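Local coordinates for inactive glucansucrase (PDB 5JBD), which is an inactive glucansucrase, a glycoside hydrolase family 70 protein built around a TIM-type barrel and carrying a bound calcium ion, at residues I97-F100 against V101-Y105; N158-A161 against A162-P165; K505-N508 against N509-A512; Y604-P607 against Y608-G611. All coordinates share one frame; numbering follows the deposited sequence.

How the contacts relate
Contacts 1 and 2 close two helices, 90-101 and 151-162, that pack together; their centres lie about 13 Å apart, and Tyr99 CB meets Phe160 CD1 at 3.6 Å. Contact 3 is a hairpin turn and contact 4 a tight reversal after strand 596-605, each built on an asparagine. Their centres are about 17 Å apart and their nearest atoms about 7 Å, without touching. All four illustrate one principle: where a helix or strand ends, nearby side chains and backbone groups take up the polar atoms left over. The two pairs are far apart, with the nearest atoms of contacts 2 and 4 about 47 Å from each other. None of the contacts supplies a calcium ligand; those include Glu237, Asp243, Asn287 and Asn751.

Contact 1 of 4, residues I97-F100 against V101-Y105; sequences IKYF and VNNGY
Asn103 lays its amide over the ring of Tyr99, a clear example of a helix end finished by side chains from just beyond it. ND2 of Asn103 stands 3.4 Å above the plane of the Tyr99 ring, over its centre, with amide and ring planes only 24° apart. The same nitrogen donates to Tyr99 O at 2.9 Å, and this acceptor lies close to the amide plane. Because CG of Tyr99 is anti to its backbone nitrogen (chi1 -175°), the ring is carried beside its own carbonyl, where one amide can serve both. One residue earlier, Asn102 grips Lys98 O twice, through its backbone N and through ND2, each at 3.1 Å and from opposite faces of the carbonyl plane.

Phe100 and Tyr105 lie side by side and point the same way. Phe100 CD2 sits 3.3 Å from Tyr105 CD1, over the tyrosine face toward its rim, with the rings inclined at 37°. At the edge of the Tyr105 ring, Phe100 O accepts from both Asn103 N and Tyr105 N, again from opposite faces, as Gly104 turns the chain with a positive phi. Farther out, Tyr105 OH binds Asp156 of helix 151-162 and Lys98 NZ binds Ala118 O. Carbonyls of the last turn, those of Lys98, Tyr99 and Phe100, thus find donors just beyond them, while the aromatic pair turns inward to the neighbouring helices.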
loop_
_atom_site.group_PDB
_atom_site.type_symbol
_atom_site.label_atom_id
_atom_site.label_comp_id
_atom_site.label_asym_id
_atom_site.label_seq_id
_atom_site.Cartn_x
_atom_site.Cartn_y
_atom_site.Cartn_z
ATOM N N ILE A 97 -8.224 40.004 -13.163
ATOM C CA ILE A 97 -9.055 41.214 -13.118
ATOM C C ILE A 97 -10.536 40.863 -13.297
ATOM O O ILE A 97 -11.377 41.259 -12.477
ATOM C CB ILE A 97 -8.573 42.273 -14.156
ATOM C CG1 ILE A 97 -7.184 42.806 -13.758
ATOM C CG2 ILE A 97 -9.558 43.440 -14.264
ATOM C CD1 ILE A 97 -6.428 43.515 -14.869
ATOM N N LYS A 98 -10.831 40.111 -14.355
ATOM C CA LYS A 98 -12.182 39.595 -14.636
ATOM C C LYS A 98 -12.782 38.814 -13.472
ATOM O O LYS A 98 -13.916 39.065 -13.075
ATOM C CB LYS A 98 -12.167 38.669 -15.863
ATOM C CG LYS A 98 -12.102 39.372 -17.211
ATOM C CD LYS A 98 -12.452 38.418 -18.371
ATOM C CE LYS A 98 -13.912 38.089 -18.649
ATOM N NZ LYS A 98 -14.170 37.760 -20.085
ATOM N N TYR A 99 -12.014 37.862 -12.949
ATOM C CA TYR A 99 -12.472 37.004 -11.856
ATOM C C TYR A 99 -12.822 37.825 -10.605
ATOM O O TYR A 99 -13.934 37.699 -10.058
ATOM C CB TYR A 99 -11.439 35.918 -11.524
ATOM C CG TYR A 99 -11.939 34.943 -10.473
ATOM C CD1 TYR A 99 -11.797 35.221 -9.112
ATOM C CD2 TYR A 99 -12.606 33.783 -10.830
ATOM C CE1 TYR A 99 -12.290 34.367 -8.139
ATOM C CE2 TYR A 99 -13.086 32.905 -9.861
ATOM C CZ TYR A 99 -12.935 33.207 -8.523
ATOM O OH TYR A 99 -13.414 32.360 -7.553
ATOM N N PHE A 100 -11.906 38.693 -10.182
ATOM C CA PHE A 100 -12.153 39.507 -8.989
ATOM C C PHE A 100 -13.329 40.462 -9.131
ATOM O O PHE A 100 -14.189 40.522 -8.249
ATOM C CB PHE A 100 -10.878 40.206 -8.507
ATOM C CG PHE A 100 -10.114 39.375 -7.515
ATOM C CD1 PHE A 100 -9.579 38.165 -7.899
ATOM C CD2 PHE A 100 -10.002 39.761 -6.186
ATOM C CE1 PHE A 100 -8.907 37.364 -6.990
ATOM C CE2 PHE A 100 -9.332 38.965 -5.273
ATOM C CZ PHE A 100 -8.781 37.766 -5.676
ATOM N N VAL A 101 -13.420 41.158 -10.260
ATOM C CA VAL A 101 -14.542 42.084 -10.484
ATOM C C VAL A 101 -15.889 41.320 -10.457
ATOM O O VAL A 101 -16.883 41.857 -9.965
ATOM C CB VAL A 101 -14.342 42.933 -11.769
ATOM C CG1 VAL A 101 -15.601 43.708 -12.137
ATOM C CG2 VAL A 101 -13.179 43.903 -11.585
ATOM N N ASN A 102 -15.896 40.066 -10.921
ATOM C CA ASN A 102 -17.099 39.210 -10.887
ATOM C C ASN A 102 -17.351 38.440 -9.572
ATOM O O ASN A 102 -18.371 37.758 -9.458
ATOM C CB ASN A 102 -17.096 38.229 -12.074
ATOM C CG ASN A 102 -17.655 38.849 -13.340
ATOM O OD1 ASN A 102 -18.873 38.935 -13.509
ATOM N ND2 ASN A 102 -16.771 39.295 -14.232
ATOM N N ASN A 103 -16.460 38.560 -8.584
ATOM C CA ASN A 103 -16.595 37.835 -7.309
ATOM C C ASN A 103 -16.360 38.738 -6.087
ATOM O O ASN A 103 -15.597 38.405 -5.174
ATOM C CB ASN A 103 -15.661 36.623 -7.309
ATOM C CG ASN A 103 -16.158 35.513 -8.217
ATOM O OD1 ASN A 103 -17.034 34.750 -7.835
ATOM N ND2 ASN A 103 -15.621 35.438 -9.434
ATOM N N GLY A 104 -17.054 39.874 -6.079
ATOM C CA GLY A 104 -17.108 40.765 -4.925
ATOM C C GLY A 104 -16.216 42.000 -4.927
ATOM O O GLY A 104 -16.184 42.708 -3.929
ATOM N N TYR A 105 -15.524 42.296 -6.028
ATOM C CA TYR A 105 -14.617 43.458 -6.071
ATOM C C TYR A 105 -14.958 44.406 -7.218
ATOM O O TYR A 105 -14.089 44.840 -7.979
ATOM C CB TYR A 105 -13.167 42.986 -6.149
ATOM C CG TYR A 105 -12.762 42.048 -5.015
ATOM C CD1 TYR A 105 -13.015 40.674 -5.094
ATOM C CD2 TYR A 105 -12.129 42.531 -3.871
ATOM C CE1 TYR A 105 -12.648 39.819 -4.076
ATOM C CE2 TYR A 105 -11.761 41.677 -2.843
ATOM C CZ TYR A 105 -12.023 40.320 -2.948
ATOM O OH TYR A 105 -11.658 39.452 -1.945
#

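Contact 2 of 4, residues N158-A161 against A162-P165; sequences NSFA and ATVP
The ring of Phe160 carries a methyl of Val164 on one face: CG2 lies 3.5 Å above the ring plane, offset toward the rim on the CZ side, a CH-pi contact 26° off the ring normal. Phe96 of helix 90-101 meets the same ring edge-to-face, and Thr163 OG1 comes near CD1 obliquely. A chi1 of 170° sets the Phe160 ring beside its own carbonyl carbon and so toward the helix end, within reach of Val164, which answers with the methyl beside its own N.

Beneath the ring, Phe160 O is held by two donors of a single residue. Thr163 OG1 approaches in the carbonyl plane, on a lone pair, at 2.7 Å, whereas Thr163 N stands above that plane at 2.9 Å. Next along, Val164 N donates to Ala161 O at 3.0 Å, also from above the plane, and Ala162 N keeps the regular helical bond to Asn158 O. Val164 additionally packs on Val92 and Gln95 of helix 90-101. Polar closure and apolar cover therefore work together here: the hydroxyl supplies a bond to a carbonyl at the end of helix 151-162, and the valine that follows folds back over the phenylalanine at the junction with its partner helix.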
loop_
_atom_site.group_PDB
_atom_site.type_symbol
_atom_site.label_atom_id
_atom_site.label_comp_id
_atom_site.label_asym_id
_atom_site.label_seq_id
_atom_site.Cartn_x
_atom_site.Cartn_y
_atom_site.Cartn_z
ATOM N N ASN A 158 -7.260 31.584 -3.691
ATOM C CA ASN A 158 -7.260 30.121 -3.861
ATOM C C ASN A 158 -8.311 29.675 -4.885
ATOM O O ASN A 158 -8.021 28.849 -5.741
ATOM C CB ASN A 158 -7.477 29.399 -2.526
ATOM C CG ASN A 158 -6.317 29.580 -1.558
ATOM O OD1 ASN A 158 -5.176 29.803 -1.959
ATOM N ND2 ASN A 158 -6.618 29.517 -0.262
ATOM N N SER A 159 -9.507 30.261 -4.823
ATOM C CA SER A 159 -10.554 29.978 -5.812
ATOM C C SER A 159 -10.152 30.421 -7.223
ATOM O O SER A 159 -10.329 29.663 -8.179
ATOM C CB SER A 159 -11.874 30.624 -5.404
ATOM O OG SER A 159 -12.256 30.162 -4.126
ATOM N N PHE A 160 -9.581 31.621 -7.353
ATOM C CA PHE A 160 -9.063 32.066 -8.656
ATOM C C PHE A 160 -7.992 31.143 -9.201
ATOM O O PHE A 160 -8.069 30.723 -10.365
ATOM C CB PHE A 160 -8.488 33.487 -8.613
ATOM C CG PHE A 160 -7.741 33.859 -9.871
ATOM C CD1 PHE A 160 -8.425 34.017 -11.071
ATOM C CD2 PHE A 160 -6.356 34.012 -9.870
ATOM C CE1 PHE A 160 -7.752 34.339 -12.243
ATOM C CE2 PHE A 160 -5.675 34.343 -11.035
ATOM C CZ PHE A 160 -6.374 34.506 -12.226
ATOM N N ALA A 161 -7.008 30.809 -8.364
ATOM C CA ALA A 161 -5.876 29.984 -8.813
ATOM C C ALA A 161 -6.329 28.639 -9.355
ATOM O O ALA A 161 -5.813 28.179 -10.364
ATOM C CB ALA A 161 -4.876 29.781 -7.696
ATOM N N ALA A 162 -7.341 28.055 -8.719
ATOM C CA ALA A 162 -7.944 26.776 -9.166
ATOM C C ALA A 162 -8.555 26.810 -10.575
ATOM O O ALA A 162 -8.723 25.762 -11.184
ATOM C CB ALA A 162 -8.981 26.296 -8.156
ATOM N N THR A 163 -8.881 27.996 -11.089
ATOM C CA THR A 163 -9.383 28.152 -12.466
ATOM C C THR A 163 -8.283 28.358 -13.527
ATOM O O THR A 163 -8.579 28.380 -14.714
ATOM C CB THR A 163 -10.384 29.328 -12.578
ATOM O OG1 THR A 163 -9.681 30.585 -12.547
ATOM C CG2 THR A 163 -11.440 29.286 -11.459
ATOM N N VAL A 164 -7.032 28.524 -13.102
ATOM C CA VAL A 164 -5.920 28.797 -14.021
ATOM C C VAL A 164 -5.099 27.513 -14.169
ATOM O O VAL A 164 -4.496 27.066 -13.194
ATOM C CB VAL A 164 -5.022 29.944 -13.487
ATOM C CG1 VAL A 164 -3.899 30.260 -14.469
ATOM C CG2 VAL A 164 -5.860 31.176 -13.201
ATOM N N PRO A 165 -5.090 26.905 -15.374
ATOM C CA PRO A 165 -4.390 25.624 -15.558
ATOM C C PRO A 165 -2.983 25.582 -14.974
ATOM O O PRO A 165 -2.678 24.671 -14.194
ATOM C CB PRO A 165 -4.359 25.463 -17.084
ATOM C CG PRO A 165 -5.635 26.099 -17.526
ATOM C CD PRO A 165 -5.860 27.268 -16.584
#

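Contact 3 of 4, residues K505-N508 against N509-A512; sequences KLNN and NLLA
Asn507 OD1 receives the backbone N of Asn509 at 2.9 Å, in the plane of the side-chain carbonyl, which makes an Asx turn. The amide is brought over the turn by a chi1 of 63°, with CG lodged between the backbone nitrogen and the carbonyl carbon, and OD1 also packs against Leu510 CB at 3.3 Å. Around the same corner Leu510 N gives a straight but weak bond to Asn507 O, 3.5 Å long. Leu510 O in turn accepts from two successive nitrogens, Leu506 N at 2.8 Å and, weakly, Asn507 N at 3.4 Å.

The side chains of Leu506, Leu510 and Ala512 form an apolar patch beside this polar corner: Leu506 CD1 lies 3.9 Å from Ala512 CB and 4.0 Å from Leu510 CD2. Val552 and Ile554 of strand 550-555 cover that patch. Before the turn, Lys505 bends at its third torsion (72°); its NZ donates to Asn508 OD1 at 3.0 Å and also bonds to Asn361 OD1. Two nitrogens facing one carbonyl, with the register slipped by one residue, mark a classic beta bulge; joined to the type I turn from Asn507 to Leu510, it closes the beta hairpin between strands 501-505 and 510-515 of an antiparallel sheet.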
loop_
_atom_site.group_PDB
_atom_site.type_symbol
_atom_site.label_atom_id
_atom_site.label_comp_id
_atom_site.label_asym_id
_atom_site.label_seq_id
_atom_site.Cartn_x
_atom_site.Cartn_y
_atom_site.Cartn_z
ATOM N N LYS A 505 -8.721 -35.249 -10.919
ATOM C CA LYS A 505 -10.055 -34.975 -11.461
ATOM C C LYS A 505 -10.897 -36.247 -11.443
ATOM O O LYS A 505 -10.450 -37.297 -11.924
ATOM C CB LYS A 505 -9.995 -34.439 -12.885
ATOM C CG LYS A 505 -9.500 -33.005 -12.976
ATOM C CD LYS A 505 -9.424 -32.555 -14.424
ATOM C CE LYS A 505 -10.800 -32.348 -15.024
ATOM N NZ LYS A 505 -10.745 -31.727 -16.375
ATOM N N LEU A 506 -12.087 -36.144 -10.860
ATOM C CA LEU A 506 -13.049 -37.253 -10.781
ATOM C C LEU A 506 -14.026 -37.239 -11.952
ATOM O O LEU A 506 -14.531 -38.277 -12.352
ATOM C CB LEU A 506 -13.805 -37.214 -9.449
ATOM C CG LEU A 506 -12.925 -37.293 -8.195
ATOM C CD1 LEU A 506 -13.764 -36.997 -6.962
ATOM C CD2 LEU A 506 -12.196 -38.633 -8.059
ATOM N N ASN A 507 -14.320 -36.053 -12.469
ATOM C CA ASN A 507 -15.007 -35.893 -13.750
ATOM C C ASN A 507 -14.518 -34.566 -14.292
ATOM O O ASN A 507 -13.614 -33.999 -13.700
ATOM C CB ASN A 507 -16.548 -35.996 -13.599
ATOM C CG ASN A 507 -17.148 -34.896 -12.720
ATOM O OD1 ASN A 507 -16.757 -33.731 -12.799
ATOM N ND2 ASN A 507 -18.112 -35.271 -11.881
ATOM N N ASN A 508 -15.094 -34.042 -15.373
ATOM C CA ASN A 508 -14.513 -32.851 -16.007
ATOM C C ASN A 508 -14.569 -31.583 -15.144
ATOM O O ASN A 508 -13.781 -30.665 -15.373
ATOM C CB ASN A 508 -15.146 -32.569 -17.381
ATOM C CG ASN A 508 -14.300 -31.617 -18.242
ATOM O OD1 ASN A 508 -13.057 -31.668 -18.233
ATOM N ND2 ASN A 508 -14.973 -30.712 -18.958
ATOM N N ASN A 509 -15.463 -31.546 -14.151
ATOM C CA ASN A 509 -15.638 -30.362 -13.310
ATOM C C ASN A 509 -15.518 -30.604 -11.805
ATOM O O ASN A 509 -15.900 -29.738 -11.026
ATOM C CB ASN A 509 -16.997 -29.725 -13.627
ATOM C CG ASN A 509 -17.167 -29.448 -15.104
ATOM O OD1 ASN A 509 -16.384 -28.716 -15.703
ATOM N ND2 ASN A 509 -18.151 -30.078 -15.712
ATOM N N LEU A 510 -14.938 -31.733 -11.394
ATOM C CA LEU A 510 -14.846 -32.089 -9.976
ATOM C C LEU A 510 -13.494 -32.719 -9.695
ATOM O O LEU A 510 -13.071 -33.606 -10.435
ATOM C CB LEU A 510 -15.959 -33.076 -9.625
ATOM C CG LEU A 510 -16.017 -33.674 -8.204
ATOM C CD1 LEU A 510 -16.566 -32.661 -7.212
ATOM C CD2 LEU A 510 -16.888 -34.911 -8.215
ATOM N N LEU A 511 -12.827 -32.286 -8.617
ATOM C CA LEU A 511 -11.598 -32.942 -8.193
ATOM C C LEU A 511 -11.580 -33.307 -6.721
ATOM O O LEU A 511 -12.369 -32.775 -5.925
ATOM C CB LEU A 511 -10.393 -32.096 -8.581
ATOM C CG LEU A 511 -10.041 -30.802 -7.849
ATOM C CD1 LEU A 511 -9.499 -31.041 -6.441
ATOM C CD2 LEU A 511 -9.004 -30.055 -8.676
ATOM N N ALA A 512 -10.672 -34.225 -6.389
ATOM C CA ALA A 512 -10.354 -34.631 -5.021
ATOM C C ALA A 512 -8.913 -34.238 -4.730
ATOM O O ALA A 512 -7.995 -34.566 -5.513
ATOM C CB ALA A 512 -10.546 -36.133 -4.850
#

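Contact 4 of 4, residues Y604-P607 against Y608-G611; sequences YSNP and YVSG
From Tyr604 the chain runs out, turns at Pro607 and Tyr608, and returns to Gly611, its two halves 153° apart in direction and paired antiparallel: Tyr604 and Gly611 form a hydrogen-bonded pair (Tyr604 N to Gly611 O 2.8 Å, Gly611 N to Tyr604 O 2.9 Å), and Ser605 faces Ser610 as a non-hydrogen-bonded one. Asn606 N then donates to Val609 O at 2.9 Å, nearly along the C=O axis.

The side chain of Asn606 organises the bend. A chi1 of 68° tucks its amide back over its own main chain, which brings OD1 in over the turn. There it accepts two successive backbone nitrogens: Tyr608 N at 2.8 Å, in the plane of the side-chain carbonyl, and Val609 N at 2.9 Å, from above that plane. The first of these is an Asx turn. OD1 also lies at the edge of the Tyr608 ring, near its plane. At the far end of the paired segments, Gly611 O comes to the edge of the Tyr604 ring, 3.9 Å from CD1, and Gly611 has a positive phi, at which a CB would be jammed against the preceding carbonyl O.

Around the turn, Ser610 OG bonds to Arg359 and Pro607 O to Lys439. One side-chain carbonyl oxygen thus satisfies two successive backbone N-H groups at the reversal, which limits the rotation of the asparagine.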
loop_
_atom_site.group_PDB
_atom_site.type_symbol
_atom_site.label_atom_id
_atom_site.label_comp_id
_atom_site.label_asym_id
_atom_site.label_seq_id
_atom_site.Cartn_x
_atom_site.Cartn_y
_atom_site.Cartn_z
ATOM N N TYR A 604 -24.829 -28.137 -6.692
ATOM C CA TYR A 604 -25.724 -27.297 -5.897
ATOM C C TYR A 604 -25.538 -25.839 -6.264
ATOM O O TYR A 604 -24.505 -25.431 -6.820
ATOM C CB TYR A 604 -25.423 -27.437 -4.412
ATOM C CG TYR A 604 -25.738 -28.776 -3.821
ATOM C CD1 TYR A 604 -24.797 -29.794 -3.818
ATOM C CD2 TYR A 604 -26.965 -29.020 -3.224
ATOM C CE1 TYR A 604 -25.067 -31.026 -3.244
ATOM C CE2 TYR A 604 -27.253 -30.253 -2.643
ATOM C CZ TYR A 604 -26.302 -31.251 -2.660
ATOM O OH TYR A 604 -26.565 -32.480 -2.096
ATOM N N SER A 605 -26.535 -25.040 -5.914
ATOM C CA SER A 605 -26.472 -23.604 -6.111
ATOM C C SER A 605 -27.094 -22.939 -4.892
ATOM O O SER A 605 -28.318 -22.944 -4.724
ATOM C CB SER A 605 -27.207 -23.208 -7.390
ATOM O OG SER A 605 -27.044 -21.829 -7.649
ATOM N N ASN A 606 -26.237 -22.388 -4.028
ATOM C CA ASN A 606 -26.678 -21.668 -2.828
ATOM C C ASN A 606 -25.618 -20.600 -2.477
ATOM O O ASN A 606 -24.591 -20.523 -3.165
ATOM C CB ASN A 606 -26.994 -22.678 -1.712
ATOM C CG ASN A 606 -25.769 -23.401 -1.198
ATOM O OD1 ASN A 606 -24.758 -22.778 -0.859
ATOM N ND2 ASN A 606 -25.866 -24.722 -1.089
ATOM N N PRO A 607 -25.848 -19.776 -1.428
ATOM C CA PRO A 607 -24.879 -18.706 -1.180
ATOM C C PRO A 607 -23.443 -19.168 -0.866
ATOM O O PRO A 607 -22.501 -18.407 -1.111
ATOM C CB PRO A 607 -25.487 -17.955 0.025
ATOM C CG PRO A 607 -26.950 -18.258 -0.039
ATOM C CD PRO A 607 -26.994 -19.685 -0.503
ATOM N N TYR A 608 -23.309 -20.392 -0.352
ATOM C CA TYR A 608 -22.042 -20.961 0.076
ATOM C C TYR A 608 -21.335 -21.762 -1.029
ATOM O O TYR A 608 -20.111 -21.715 -1.111
ATOM C CB TYR A 608 -22.273 -21.867 1.297
ATOM C CG TYR A 608 -22.870 -21.119 2.476
ATOM C CD1 TYR A 608 -22.052 -20.501 3.410
ATOM C CD2 TYR A 608 -24.265 -20.993 2.638
ATOM C CE1 TYR A 608 -22.583 -19.790 4.484
ATOM C CE2 TYR A 608 -24.805 -20.280 3.709
ATOM C CZ TYR A 608 -23.951 -19.679 4.623
ATOM O OH TYR A 608 -24.446 -18.974 5.685
ATOM N N VAL A 609 -22.104 -22.468 -1.866
ATOM C CA VAL A 609 -21.572 -23.414 -2.869
ATOM C C VAL A 609 -22.278 -23.244 -4.226
ATOM O O VAL A 609 -23.517 -23.199 -4.298
ATOM C CB VAL A 609 -21.725 -24.882 -2.395
ATOM C CG1 VAL A 609 -21.159 -25.869 -3.425
ATOM C CG2 VAL A 609 -21.075 -25.089 -1.034
ATOM N N SER A 610 -21.471 -23.107 -5.283
ATOM C CA SER A 610 -21.910 -23.146 -6.669
ATOM C C SER A 610 -21.096 -24.232 -7.369
ATOM O O SER A 610 -20.018 -23.962 -7.930
ATOM C CB SER A 610 -21.691 -21.789 -7.317
ATOM O OG SER A 610 -22.197 -21.766 -8.637
ATOM N N GLY A 611 -21.626 -25.446 -7.321
ATOM C CA GLY A 611 -20.877 -26.666 -7.629
ATOM C C GLY A 611 -21.013 -27.646 -6.472
ATOM O O GLY A 611 -22.133 -28.013 -6.104
#